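Local atomic coordinates of uncharacterized protein, DUF633, LMOf2365_1472 (PDB entry 3GNL), a protein that is uncharacterised but probably methylates N1 of adenine 22 in tRNA, using a Rossmann-like methyltransferase fold. Residues V15-I28 / L82-I96. Sequence-based numbering, arbitrary orientation.
Sequences VASYITKNERIADI and LAVIEKKDAIDTIVI
R24 lays its guanidinium edge-on against D89 O: NE, 2.9 Å from that oxygen, and NH2 both donate to it, and the carbonyl oxygen lies in the guanidinium plane. The long chain, turned about its CG-CD bond (chi3 65°), passes A90 O on its way; a side chain with two N-H groups on one edge suits a single carbonyl oxygen, which both can reach. The D89 carboxylate itself pairs with R77. At the backbone of R24, D92 holds both polar groups: OD2 receives R24 N through its anti lone pair at 2.9 Å, while D92 N and T93 N converge on R24 O. From there strands 23-28 and 93-99 run parallel, at the centre of a Rossmann-like sheet of the order 3-2-1-4-5-7-6, as in class I methyltransferases, with A26 N bonded to T93 O and V95 N to A26 O. On the face of I25 and D27, T93 OG1, coming from above the carboxylate plane, donates to E23 OE1 at 2.5 Å; E23 OE2 takes T20 N, K21 N and a salt bridge with K120, so an acid with two oxygens suits a place where loop and neighbouring strand are tied together. Farther along, branched V95 gives one methyl to each neighbour, CG1 (chi1 178°) to V15 CG1, 3.6 Å away, and CG2 to I19 CD1. On the other face, small A26 lets I85 CD1 come to 3.8 Å from its CB, and the longer I28 reaches beyond the adjacent strand, its CD1 touching L82 CD2 at 3.6 Å and V84 CG2.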
loop_
_atom_site.group_PDB
_atom_site.type_symbol
_atom_site.label_atom_id
_atom_site.label_comp_id
_atom_site.label_asym_id
_atom_site.label_seq_id
_atom_site.Cartn_x
_atom_site.Cartn_y
_atom_site.Cartn_z
ATOM N N VAL A 15 -4.223 3.795 -7.942
ATOM C CA VAL A 15 -3.875 4.582 -6.789
ATOM C C VAL A 15 -4.478 6.015 -6.912
ATOM O O VAL A 15 -5.099 6.514 -5.959
ATOM C CB VAL A 15 -2.324 4.614 -6.607
ATOM C CG1 VAL A 15 -1.940 5.643 -5.607
ATOM C CG2 VAL A 15 -1.791 3.227 -6.195
ATOM N N ALA A 16 -4.257 6.637 -8.076
ATOM C CA ALA A 16 -4.739 8.000 -8.386
ATOM C C ALA A 16 -6.253 8.088 -8.334
ATOM O O ALA A 16 -6.784 9.161 -8.026
ATOM C CB ALA A 16 -4.231 8.432 -9.737
ATOM N N SER A 17 -6.924 6.963 -8.599
ATOM C CA SER A 17 -8.401 6.990 -8.684
ATOM C C SER A 17 -9.032 7.309 -7.323
ATOM O O SER A 17 -10.219 7.630 -7.258
ATOM C CB SER A 17 -8.965 5.665 -9.214
ATOM O OG SER A 17 -8.960 4.689 -8.203
ATOM N N TYR A 18 -8.262 7.191 -6.245
ATOM C CA TYR A 18 -8.717 7.483 -4.895
ATOM C C TYR A 18 -8.477 8.918 -4.481
ATOM O O TYR A 18 -8.804 9.295 -3.369
ATOM C CB TYR A 18 -8.102 6.505 -3.904
ATOM C CG TYR A 18 -8.588 5.079 -4.142
ATOM C CD1 TYR A 18 -9.935 4.732 -3.929
ATOM C CD2 TYR A 18 -7.701 4.092 -4.558
ATOM C CE1 TYR A 18 -10.390 3.418 -4.143
ATOM C CE2 TYR A 18 -8.136 2.742 -4.766
ATOM C CZ TYR A 18 -9.474 2.434 -4.537
ATOM O OH TYR A 18 -9.918 1.133 -4.742
ATOM N N ILE A 19 -7.936 9.721 -5.401
ATOM C CA ILE A 19 -7.738 11.170 -5.135
ATOM C C ILE A 19 -8.865 11.831 -5.906
ATOM O O ILE A 19 -8.915 11.727 -7.099
ATOM C CB ILE A 19 -6.384 11.650 -5.709
ATOM C CG1 ILE A 19 -5.227 10.929 -4.993
ATOM C CG2 ILE A 19 -6.239 13.175 -5.564
ATOM C CD1 ILE A 19 -3.831 11.109 -5.639
ATOM N N THR A 20 -9.806 12.482 -5.209
ATOM C CA THR A 20 -11.068 12.845 -5.857
ATOM C C THR A 20 -11.576 14.255 -5.577
ATOM O O THR A 20 -12.466 14.735 -6.276
ATOM C CB THR A 20 -12.219 11.839 -5.423
ATOM O OG1 THR A 20 -12.339 11.857 -4.000
ATOM C CG2 THR A 20 -11.918 10.423 -5.908
ATOM N N LYS A 21 -11.054 14.885 -4.551
ATOM C CA LYS A 21 -11.730 16.069 -3.992
ATOM C C LYS A 21 -10.913 17.349 -4.141
ATOM O O LYS A 21 -10.928 18.216 -3.245
ATOM C CB LYS A 21 -12.048 15.824 -2.528
ATOM C CG LYS A 21 -12.988 14.637 -2.278
ATOM C CD LYS A 21 -12.744 14.052 -0.888
ATOM C CE LYS A 21 -13.028 15.072 0.206
ATOM N NZ LYS A 21 -12.415 14.676 1.493
ATOM N N ASN A 22 -10.178 17.459 -5.248
ATOM C CA ASN A 22 -9.298 18.629 -5.447
ATOM C C ASN A 22 -8.426 18.852 -4.175
ATOM O O ASN A 22 -8.374 19.931 -3.597
ATOM C CB ASN A 22 -10.146 19.872 -5.805
ATOM C CG ASN A 22 -9.306 21.043 -6.321
ATOM O OD1 ASN A 22 -9.434 22.163 -5.823
ATOM N ND2 ASN A 22 -8.463 20.795 -7.332
ATOM N N GLU A 23 -7.724 17.787 -3.776
ATOM C CA GLU A 23 -6.970 17.674 -2.512
ATOM C C GLU A 23 -5.524 18.199 -2.571
ATOM O O GLU A 23 -4.947 18.284 -3.653
ATOM C CB GLU A 23 -6.939 16.155 -2.112
ATOM C CG GLU A 23 -8.196 15.406 -2.686
ATOM C CD GLU A 23 -8.285 13.935 -2.317
ATOM O OE1 GLU A 23 -7.277 13.387 -1.839
ATOM O OE2 GLU A 23 -9.362 13.341 -2.568
ATOM N N ARG A 24 -4.960 18.546 -1.418
ATOM C CA ARG A 24 -3.523 18.799 -1.279
ATOM C C ARG A 24 -2.859 17.461 -0.911
ATOM O O ARG A 24 -3.156 16.863 0.152
ATOM C CB ARG A 24 -3.203 19.895 -0.251
ATOM C CG ARG A 24 -3.854 21.222 -0.646
ATOM C CD ARG A 24 -3.667 22.270 0.450
ATOM N NE ARG A 24 -2.272 22.638 0.668
ATOM C CZ ARG A 24 -1.546 23.444 -0.113
ATOM N NH1 ARG A 24 -2.068 23.989 -1.228
ATOM N NH2 ARG A 24 -0.283 23.667 0.213
ATOM N N ILE A 25 -2.036 16.967 -1.820
ATOM C CA ILE A 25 -1.480 15.593 -1.638
ATOM C C ILE A 25 0.022 15.582 -1.424
ATOM O O ILE A 25 0.737 16.503 -1.823
ATOM C CB ILE A 25 -1.832 14.687 -2.802
ATOM C CG1 ILE A 25 -0.991 15.040 -4.053
ATOM C CG2 ILE A 25 -3.379 14.708 -3.113
ATOM C CD1 ILE A 25 -1.194 14.091 -5.247
ATOM N N ALA A 26 0.523 14.532 -0.788
ATOM C CA ALA A 26 1.953 14.256 -0.769
ATOM C C ALA A 26 2.208 12.826 -1.211
ATOM O O ALA A 26 1.663 11.894 -0.611
ATOM C CB ALA A 26 2.575 14.519 0.593
ATOM N N ASP A 27 3.020 12.677 -2.258
ATOM C CA ASP A 27 3.388 11.394 -2.817
ATOM C C ASP A 27 4.820 11.056 -2.392
ATOM O O ASP A 27 5.789 11.600 -2.940
ATOM C CB ASP A 27 3.261 11.450 -4.356
ATOM C CG ASP A 27 3.439 10.100 -5.015
ATOM O OD1 ASP A 27 3.424 9.092 -4.278
ATOM O OD2 ASP A 27 3.577 10.037 -6.252
ATOM N N ILE A 28 4.925 10.114 -1.467
ATOM C CA ILE A 28 6.195 9.762 -0.847
ATOM C C ILE A 28 6.935 8.731 -1.668
ATOM O O ILE A 28 6.390 7.642 -1.923
ATOM C CB ILE A 28 5.930 9.224 0.531
ATOM C CG1 ILE A 28 5.010 10.190 1.279
ATOM C CG2 ILE A 28 7.263 8.945 1.238
ATOM C CD1 ILE A 28 5.636 11.659 1.553
ATOM N N LEU A 82 8.327 10.927 5.525
ATOM C CA LEU A 82 7.464 12.109 5.726
ATOM C C LEU A 82 8.220 13.389 6.138
ATOM O O LEU A 82 7.544 14.381 6.414
ATOM C CB LEU A 82 6.297 11.839 6.676
ATOM C CG LEU A 82 5.430 10.590 6.405
ATOM C CD1 LEU A 82 4.227 10.519 7.300
ATOM C CD2 LEU A 82 5.035 10.512 4.909
ATOM N N ALA A 83 9.556 13.341 6.139
ATOM C CA ALA A 83 10.437 14.527 6.388
ATOM C C ALA A 83 10.178 15.616 5.333
ATOM O O ALA A 83 10.514 16.792 5.536
ATOM C CB ALA A 83 11.896 14.136 6.388
ATOM N N VAL A 84 9.556 15.242 4.222
ATOM C CA VAL A 84 9.298 16.217 3.172
ATOM C C VAL A 84 8.017 17.007 3.424
ATOM O O VAL A 84 7.737 17.964 2.706
ATOM C CB VAL A 84 9.283 15.577 1.754
ATOM C CG1 VAL A 84 10.631 14.931 1.415
ATOM C CG2 VAL A 84 8.051 14.592 1.587
ATOM N N ILE A 85 7.248 16.632 4.434
ATOM C CA ILE A 85 5.983 17.288 4.751
ATOM C C ILE A 85 6.182 18.251 5.912
ATOM O O ILE A 85 6.907 17.959 6.857
ATOM C CB ILE A 85 4.870 16.271 5.138
ATOM C CG1 ILE A 85 4.480 15.394 3.952
ATOM C CG2 ILE A 85 3.619 16.975 5.646
ATOM C CD1 ILE A 85 3.415 14.370 4.334
ATOM N N GLU A 86 5.522 19.399 5.831
ATOM C CA GLU A 86 5.544 20.341 6.941
ATOM C C GLU A 86 4.107 20.695 7.316
ATOM O O GLU A 86 3.197 20.632 6.471
ATOM C CB GLU A 86 6.359 21.576 6.552
ATOM C CG GLU A 86 7.307 22.050 7.629
ATOM C CD GLU A 86 8.508 21.130 7.825
ATOM O OE1 GLU A 86 9.309 20.966 6.874
ATOM O OE2 GLU A 86 8.658 20.585 8.947
ATOM N N LYS A 87 3.890 21.045 8.590
ATOM C CA LYS A 87 2.548 21.417 9.077
ATOM C C LYS A 87 1.872 22.469 8.198
ATOM O O LYS A 87 0.688 22.332 7.870
ATOM C CB LYS A 87 2.592 21.889 10.542
ATOM N N LYS A 88 2.632 23.497 7.789
ATOM C CA LYS A 88 2.078 24.594 6.979
ATOM C C LYS A 88 1.655 24.173 5.568
ATOM O O LYS A 88 0.896 24.886 4.904
ATOM C CB LYS A 88 3.002 25.831 6.946
ATOM C CG LYS A 88 4.358 25.643 6.274
ATOM C CD LYS A 88 5.069 26.988 6.107
ATOM C CE LYS A 88 6.580 26.806 5.972
ATOM N NZ LYS A 88 7.169 26.037 7.125
ATOM N N ASP A 89 2.090 22.989 5.132
ATOM C CA ASP A 89 1.655 22.465 3.837
ATOM C C ASP A 89 0.183 22.074 3.798
ATOM O O ASP A 89 -0.381 21.997 2.732
ATOM C CB ASP A 89 2.515 21.286 3.378
ATOM C CG ASP A 89 3.902 21.691 3.037
ATOM O OD1 ASP A 89 4.044 22.730 2.357
ATOM O OD2 ASP A 89 4.862 21.002 3.453
ATOM N N ALA A 90 -0.441 21.859 4.964
ATOM C CA ALA A 90 -1.862 21.530 5.016
ATOM C C ALA A 90 -2.233 20.387 4.050
ATOM O O ALA A 90 -3.136 20.500 3.225
ATOM C CB ALA A 90 -2.714 22.769 4.745
ATOM N N ILE A 91 -1.510 19.277 4.165
ATOM C CA ILE A 91 -1.749 18.113 3.301
ATOM C C ILE A 91 -2.996 17.326 3.728
ATOM O O ILE A 91 -3.170 17.065 4.926
ATOM C CB ILE A 91 -0.515 17.218 3.365
ATOM C CG1 ILE A 91 0.717 17.931 2.791
ATOM C CG2 ILE A 91 -0.787 15.839 2.704
ATOM C CD1 ILE A 91 0.599 18.462 1.378
ATOM N N ASP A 92 -3.860 16.998 2.770
ATOM C CA ASP A 92 -5.109 16.275 3.008
ATOM C C ASP A 92 -4.918 14.762 2.838
ATOM O O ASP A 92 -5.498 13.961 3.605
ATOM C CB ASP A 92 -6.218 16.722 2.051
ATOM C CG ASP A 92 -6.508 18.213 2.164
ATOM O OD1 ASP A 92 -6.886 18.607 3.284
ATOM O OD2 ASP A 92 -6.331 18.942 1.160
ATOM N N THR A 93 -4.106 14.402 1.847
ATOM C CA THR A 93 -3.950 13.010 1.418
ATOM C C THR A 93 -2.473 12.661 1.283
ATOM O O THR A 93 -1.733 13.401 0.654
ATOM C CB THR A 93 -4.675 12.813 0.120
ATOM O OG1 THR A 93 -6.054 13.103 0.342
ATOM C CG2 THR A 93 -4.563 11.348 -0.335
ATOM N N ILE A 94 -2.039 11.502 1.803
ATOM C CA ILE A 94 -0.677 11.038 1.565
ATOM C C ILE A 94 -0.735 9.720 0.803
ATOM O O ILE A 94 -1.551 8.841 1.174
ATOM C CB ILE A 94 0.112 10.798 2.864
ATOM C CG1 ILE A 94 0.202 12.073 3.738
ATOM C CG2 ILE A 94 1.525 10.248 2.555
ATOM C CD1 ILE A 94 0.887 11.836 5.055
ATOM N N VAL A 95 0.055 9.652 -0.285
ATOM C CA VAL A 95 0.211 8.434 -1.102
ATOM C C VAL A 95 1.559 7.838 -0.811
ATOM O O VAL A 95 2.547 8.544 -0.822
ATOM C CB VAL A 95 0.143 8.760 -2.607
ATOM C CG1 VAL A 95 0.336 7.543 -3.497
ATOM C CG2 VAL A 95 -1.170 9.464 -2.961
ATOM N N ILE A 96 1.606 6.535 -0.494
ATOM C CA ILE A 96 2.909 5.828 -0.361
ATOM C C ILE A 96 2.735 4.519 -1.138
ATOM O O ILE A 96 1.984 3.623 -0.686
ATOM C CB ILE A 96 3.316 5.541 1.127
ATOM C CG1 ILE A 96 3.054 6.780 2.005
ATOM C CG2 ILE A 96 4.805 5.110 1.195
ATOM C CD1 ILE A 96 3.318 6.556 3.478
#